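Local atomic coordinates of SPbeta prophage-derived aminoglycoside N(3')-acetyltransferase-like protein YokD (Bacillus subtilis, PDB entry 2NYG), a protein that belongs to the antibiotic N-acetyltransferase family, binds coenzyme A as a homodimer, and may contribute to antibiotic resistance. Residues T182-Q194 with A255-D267. Sequence-based numbering, arbitrary orientation.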
loop_
_atom_site.group_PDB
_atom_site.type_symbol
_atom_site.label_atom_id
_atom_site.label_comp_id
_atom_site.label_asym_id
_atom_site.label_seq_id
_atom_site.Cartn_x
_atom_site.Cartn_y
_atom_site.Cartn_z
ATOM N N THR A 182 -12.933 12.522 10.098
ATOM C CA THR A 182 -11.832 13.297 10.621
ATOM C C THR A 182 -12.097 14.800 10.753
ATOM O O THR A 182 -11.538 15.438 11.636
ATOM C CB THR A 182 -10.581 13.082 9.757
ATOM O OG1 THR A 182 -10.226 11.701 9.792
ATOM C CG2 THR A 182 -9.421 13.883 10.290
ATOM N N CYS A 183 -12.941 15.369 9.896
ATOM C CA CYS A 183 -13.187 16.804 9.962
ATOM C C CYS A 183 -13.657 17.287 11.337
ATOM O O CYS A 183 -13.327 18.404 11.750
ATOM C CB CYS A 183 -14.194 17.231 8.892
ATOM S SG CYS A 183 -15.833 16.549 9.112
ATOM N N PHE A 184 -14.420 16.460 12.047
ATOM C CA PHE A 184 -14.906 16.838 13.370
ATOM C C PHE A 184 -13.801 17.221 14.355
ATOM O O PHE A 184 -13.990 18.122 15.176
ATOM C CB PHE A 184 -15.755 15.713 13.952
ATOM C CG PHE A 184 -17.092 15.578 13.296
ATOM C CD1 PHE A 184 -17.754 14.359 13.281
ATOM C CD2 PHE A 184 -17.688 16.674 12.677
ATOM C CE1 PHE A 184 -18.990 14.236 12.656
ATOM C CE2 PHE A 184 -18.918 16.559 12.052
ATOM C CZ PHE A 184 -19.570 15.340 12.040
ATOM N N HIS A 185 -12.658 16.538 14.277
ATOM C CA HIS A 185 -11.552 16.844 15.163
ATOM C C HIS A 185 -11.302 18.344 15.164
ATOM O O HIS A 185 -10.982 18.911 16.200
ATOM C CB HIS A 185 -10.258 16.146 14.722
ATOM C CG HIS A 185 -10.190 14.684 15.052
ATOM N ND1 HIS A 185 -10.226 14.206 16.343
ATOM C CD2 HIS A 185 -10.026 13.601 14.254
ATOM C CE1 HIS A 185 -10.084 12.892 16.327
ATOM N NE2 HIS A 185 -9.961 12.500 15.072
ATOM N N LEU A 186 -11.433 18.987 14.007
ATOM C CA LEU A 186 -11.198 20.425 13.925
ATOM C C LEU A 186 -12.045 21.220 14.931
ATOM O O LEU A 186 -11.547 22.163 15.555
ATOM C CB LEU A 186 -11.461 20.933 12.507
ATOM C CG LEU A 186 -11.339 22.443 12.246
ATOM C CD1 LEU A 186 -9.924 22.963 12.516
ATOM C CD2 LEU A 186 -11.740 22.703 10.807
ATOM N N ALA A 187 -13.316 20.850 15.086
ATOM C CA ALA A 187 -14.188 21.532 16.036
ATOM C C ALA A 187 -13.605 21.461 17.460
ATOM O O ALA A 187 -13.742 22.406 18.243
ATOM C CB ALA A 187 -15.569 20.918 15.997
ATOM N N GLU A 188 -12.945 20.353 17.790
ATOM C CA GLU A 188 -12.348 20.196 19.113
ATOM C C GLU A 188 -11.302 21.256 19.441
ATOM O O GLU A 188 -10.866 21.351 20.582
ATOM C CB GLU A 188 -11.748 18.789 19.280
ATOM C CG GLU A 188 -12.811 17.702 19.418
ATOM C CD GLU A 188 -12.255 16.294 19.464
ATOM O OE1 GLU A 188 -11.604 15.870 18.482
ATOM O OE2 GLU A 188 -12.482 15.600 20.476
ATOM N N TYR A 189 -10.902 22.056 18.456
ATOM C CA TYR A 189 -9.936 23.128 18.702
ATOM C C TYR A 189 -10.650 24.496 18.753
ATOM O O TYR A 189 -10.010 25.549 18.844
ATOM C CB TYR A 189 -8.866 23.172 17.608
ATOM C CG TYR A 189 -7.993 21.940 17.475
ATOM C CD1 TYR A 189 -8.456 20.801 16.811
ATOM C CD2 TYR A 189 -6.679 21.933 17.953
ATOM C CE1 TYR A 189 -7.638 19.693 16.618
ATOM C CE2 TYR A 189 -5.847 20.826 17.762
ATOM C CZ TYR A 189 -6.340 19.711 17.089
ATOM O OH TYR A 189 -5.540 18.614 16.864
ATOM N N ARG A 190 -11.978 24.467 18.703
ATOM C CA ARG A 190 -12.782 25.681 18.730
ATOM C C ARG A 190 -13.773 25.688 19.898
ATOM O O ARG A 190 -14.738 26.454 19.891
ATOM C CB ARG A 190 -13.524 25.809 17.394
ATOM C CG ARG A 190 -12.575 25.788 16.206
ATOM C CD ARG A 190 -13.249 25.794 14.839
ATOM N NE ARG A 190 -12.276 26.131 13.800
ATOM C CZ ARG A 190 -12.524 26.172 12.494
ATOM N NH1 ARG A 190 -13.732 25.888 12.029
ATOM N NH2 ARG A 190 -11.559 26.515 11.652
ATOM N N ILE A 191 -13.524 24.846 20.903
ATOM C CA ILE A 191 -14.400 24.743 22.072
ATOM C C ILE A 191 -13.679 24.967 23.403
ATOM O O ILE A 191 -12.462 24.821 23.488
ATOM C CB ILE A 191 -15.111 23.376 22.121
ATOM C CG1 ILE A 191 -14.096 22.247 22.289
ATOM C CG2 ILE A 191 -15.954 23.204 20.870
ATOM C CD1 ILE A 191 -14.689 20.965 22.845
ATOM N N PRO A 192 -14.427 25.327 24.461
ATOM C CA PRO A 192 -13.899 25.589 25.810
ATOM C C PRO A 192 -13.118 24.440 26.438
ATOM O O PRO A 192 -12.081 24.639 27.076
ATOM C CB PRO A 192 -15.151 25.936 26.608
ATOM C CG PRO A 192 -16.017 26.577 25.573
ATOM C CD PRO A 192 -15.861 25.653 24.398
ATOM N N TYR A 193 -13.629 23.232 26.259
ATOM C CA TYR A 193 -12.981 22.064 26.796
ATOM C C TYR A 193 -11.712 21.738 26.024
ATOM O O TYR A 193 -11.686 21.828 24.803
ATOM C CB TYR A 193 -13.933 20.888 26.732
ATOM C CG TYR A 193 -13.274 19.597 27.099
ATOM C CD1 TYR A 193 -12.797 19.384 28.387
ATOM C CD2 TYR A 193 -13.085 18.599 26.148
ATOM C CE1 TYR A 193 -12.143 18.208 28.728
ATOM C CE2 TYR A 193 -12.438 17.419 26.470
ATOM C CZ TYR A 193 -11.962 17.226 27.765
ATOM O OH TYR A 193 -11.289 16.068 28.101
ATOM N N GLN A 194 -10.661 21.358 26.743
ATOM C CA GLN A 194 -9.384 20.998 26.123
ATOM C C GLN A 194 -8.428 20.263 27.030
ATOM O O GLN A 194 -7.853 20.864 27.918
ATOM C CB GLN A 194 -8.648 22.232 25.617
ATOM C CG GLN A 194 -8.979 22.632 24.211
ATOM C CD GLN A 194 -8.014 23.656 23.656
ATOM O OE1 GLN A 194 -8.108 24.023 22.493
ATOM N NE2 GLN A 194 -7.086 24.122 24.485
ATOM N N ALA A 255 -20.394 20.728 8.626
ATOM C CA ALA A 255 -20.232 19.668 9.605
ATOM C C ALA A 255 -19.378 20.147 10.770
ATOM O O ALA A 255 -19.677 19.875 11.928
ATOM C CB ALA A 255 -19.593 18.435 8.943
ATOM N N VAL A 256 -18.305 20.857 10.476
ATOM C CA VAL A 256 -17.455 21.322 11.560
ATOM C C VAL A 256 -18.222 22.270 12.476
ATOM O O VAL A 256 -18.192 22.127 13.702
ATOM C CB VAL A 256 -16.176 22.040 11.037
ATOM C CG1 VAL A 256 -15.318 22.498 12.207
ATOM C CG2 VAL A 256 -15.369 21.096 10.163
ATOM N N ASP A 257 -18.923 23.224 11.877
ATOM C CA ASP A 257 -19.671 24.193 12.657
ATOM C C ASP A 257 -20.652 23.547 13.607
ATOM O O ASP A 257 -20.717 23.936 14.765
ATOM C CB ASP A 257 -20.389 25.188 11.742
ATOM C CG ASP A 257 -19.425 26.126 11.041
ATOM O OD1 ASP A 257 -18.282 26.268 11.537
ATOM O OD2 ASP A 257 -19.811 26.726 10.010
ATOM N N PHE A 258 -21.402 22.558 13.124
ATOM C CA PHE A 258 -22.377 21.861 13.952
ATOM C C PHE A 258 -21.691 21.104 15.076
ATOM O O PHE A 258 -22.186 21.063 16.194
ATOM C CB PHE A 258 -23.192 20.883 13.118
ATOM C CG PHE A 258 -24.288 20.209 13.882
ATOM C CD1 PHE A 258 -25.538 20.806 14.005
ATOM C CD2 PHE A 258 -24.065 18.979 14.500
ATOM C CE1 PHE A 258 -26.557 20.188 14.734
ATOM C CE2 PHE A 258 -25.070 18.349 15.233
ATOM C CZ PHE A 258 -26.321 18.953 15.353
ATOM N N ALA A 259 -20.552 20.496 14.762
ATOM C CA ALA A 259 -19.778 19.743 15.737
ATOM C C ALA A 259 -19.374 20.650 16.898
ATOM O O ALA A 259 -19.433 20.267 18.070
ATOM C CB ALA A 259 -18.550 19.168 15.070
ATOM N N GLU A 260 -18.950 21.858 16.560
ATOM C CA GLU A 260 -18.547 22.820 17.560
ATOM C C GLU A 260 -19.712 23.058 18.515
ATOM O O GLU A 260 -19.579 22.873 19.717
ATOM C CB GLU A 260 -18.117 24.127 16.875
ATOM C CG GLU A 260 -17.968 25.320 17.801
ATOM C CD GLU A 260 -17.283 26.482 17.122
ATOM O OE1 GLU A 260 -17.532 26.693 15.919
ATOM O OE2 GLU A 260 -16.500 27.192 17.784
ATOM N N LYS A 261 -20.858 23.445 17.973
ATOM C CA LYS A 261 -22.029 23.719 18.789
ATOM C C LYS A 261 -22.489 22.544 19.645
ATOM O O LYS A 261 -22.730 22.704 20.844
ATOM C CB LYS A 261 -23.159 24.232 17.904
ATOM C CG LYS A 261 -22.808 25.576 17.316
ATOM C CD LYS A 261 -23.877 26.140 16.423
ATOM C CE LYS A 261 -23.502 27.551 16.024
ATOM N NZ LYS A 261 -24.589 28.236 15.287
ATOM N N TRP A 262 -22.602 21.367 19.044
ATOM C CA TRP A 262 -22.994 20.180 19.790
ATOM C C TRP A 262 -22.032 20.042 20.980
ATOM O O TRP A 262 -22.461 19.823 22.105
ATOM C CB TRP A 262 -22.909 18.943 18.897
ATOM C CG TRP A 262 -23.461 17.702 19.517
ATOM C CD1 TRP A 262 -24.692 17.164 19.304
ATOM C CD2 TRP A 262 -22.791 16.825 20.430
ATOM N NE1 TRP A 262 -24.833 15.996 20.021
ATOM C CE2 TRP A 262 -23.682 15.766 20.724
ATOM C CE3 TRP A 262 -21.524 16.829 21.029
ATOM C CZ2 TRP A 262 -23.346 14.720 21.589
ATOM C CZ3 TRP A 262 -21.187 15.794 21.884
ATOM C CH2 TRP A 262 -22.095 14.751 22.157
ATOM N N PHE A 263 -20.734 20.171 20.726
ATOM C CA PHE A 263 -19.733 20.081 21.786
ATOM C C PHE A 263 -19.896 21.187 22.835
ATOM O O PHE A 263 -19.930 20.908 24.030
ATOM C CB PHE A 263 -18.305 20.180 21.213
ATOM C CG PHE A 263 -17.805 18.923 20.556
ATOM C CD1 PHE A 263 -17.919 17.699 21.192
ATOM C CD2 PHE A 263 -17.180 18.971 19.313
ATOM C CE1 PHE A 263 -17.422 16.541 20.606
ATOM C CE2 PHE A 263 -16.681 17.819 18.720
ATOM C CZ PHE A 263 -16.802 16.602 19.368
ATOM N N ILE A 264 -19.979 22.435 22.382
ATOM C CA ILE A 264 -20.102 23.573 23.280
ATOM C C ILE A 264 -21.300 23.482 24.220
ATOM O O ILE A 264 -21.171 23.681 25.437
ATOM C CB ILE A 264 -20.216 24.908 22.490
ATOM C CG1 ILE A 264 -18.912 25.196 21.752
ATOM C CG2 ILE A 264 -20.523 26.058 23.440
ATOM C CD1 ILE A 264 -18.932 26.485 20.944
ATOM N N ASN A 265 -22.464 23.185 23.656
ATOM C CA ASN A 265 -23.678 23.100 24.451
ATOM C C ASN A 265 -23.853 21.788 25.187
ATOM O O ASN A 265 -24.761 21.637 25.998
ATOM C CB ASN A 265 -24.894 23.340 23.550
ATOM C CG ASN A 265 -25.018 24.794 23.095
ATOM O OD1 ASN A 265 -24.909 25.716 23.902
ATOM N ND2 ASN A 265 -25.241 25.001 21.799
ATOM N N ASN A 266 -22.985 20.827 24.931
ATOM C CA ASN A 266 -23.153 19.567 25.620
ATOM C C ASN A 266 -22.198 19.420 26.782
ATOM O O ASN A 266 -22.429 18.579 27.634
ATOM C CB ASN A 266 -22.947 18.430 24.671
ATOM C CG ASN A 266 -24.168 17.533 24.534
ATOM O OD1 ASN A 266 -25.191 17.913 23.970
ATOM N ND2 ASN A 266 -24.048 16.324 25.042
ATOM N N ASP A 267 -21.098 20.199 26.821
ATOM C CA ASP A 267 -20.178 20.112 27.957
ATOM C C ASP A 267 -20.513 21.252 28.919
ATOM O O ASP A 267 -20.102 21.236 30.070
ATOM C CB ASP A 267 -18.694 20.237 27.562
ATOM C CG ASP A 267 -18.312 19.327 26.405
ATOM O OD1 ASP A 267 -18.845 18.180 26.348
ATOM O OD2 ASP A 267 -17.479 19.756 25.561
#
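The carboxylate of E188, whose CG packs 3.9 Å from CE2 of the F263 ring, is held at both oxygens. OE1 accepts a hydrogen bond from ND1 of H185 at 3.0 Å, nearly along the C-O axis of the carboxylate and 20° out of the imidazole plane. OE2 takes the backbone N of R220. Together these bonds fix the rotation of the carboxylate, which lies almost parallel to the F263 ring.

The centre of the contact is mostly apolar. A187 is a knob in a hole made by V256, A259, E260 and F263, and its CB meets CB of A259 at 3.6 Å. The small residues let the backbones come close here. F184 brings its ring edge to the helix: CE2 lies 3.4 Å from the carbonyl O of A255, and CD2 also touches A259. The side chains of L186 and V256 cross at about a right angle, with CD2 of L186 on CG1 of V256. NH1 of R190 also reaches CG1 of V256, while CG of L186 covers one face of the guanidinium. NE of R190 forms a salt bridge with E157, and the guanidinium makes a cation-pi contact with Y165.

In I191, chi1 of 64° sets CG2 beside the backbone N, where it meets CG1 of I264 at 3.7 Å. CD1 of I191 lies near CB of F263. OD2 of D267 comes within 3.9 Å of CB of Y193 and is paired with R220 by a salt bridge.

The contact is structural packing away from the coenzyme A site. The axis of the weakly bonded helix 183-187 crosses that of segment 255-267, within helix 252-268, at -46°. Helix 160-166 covers L186 and V256, and helix 224-234 touches E188. The loop after helix 183-187 leads into strand 196-201 of the three-stranded antiparallel sheet.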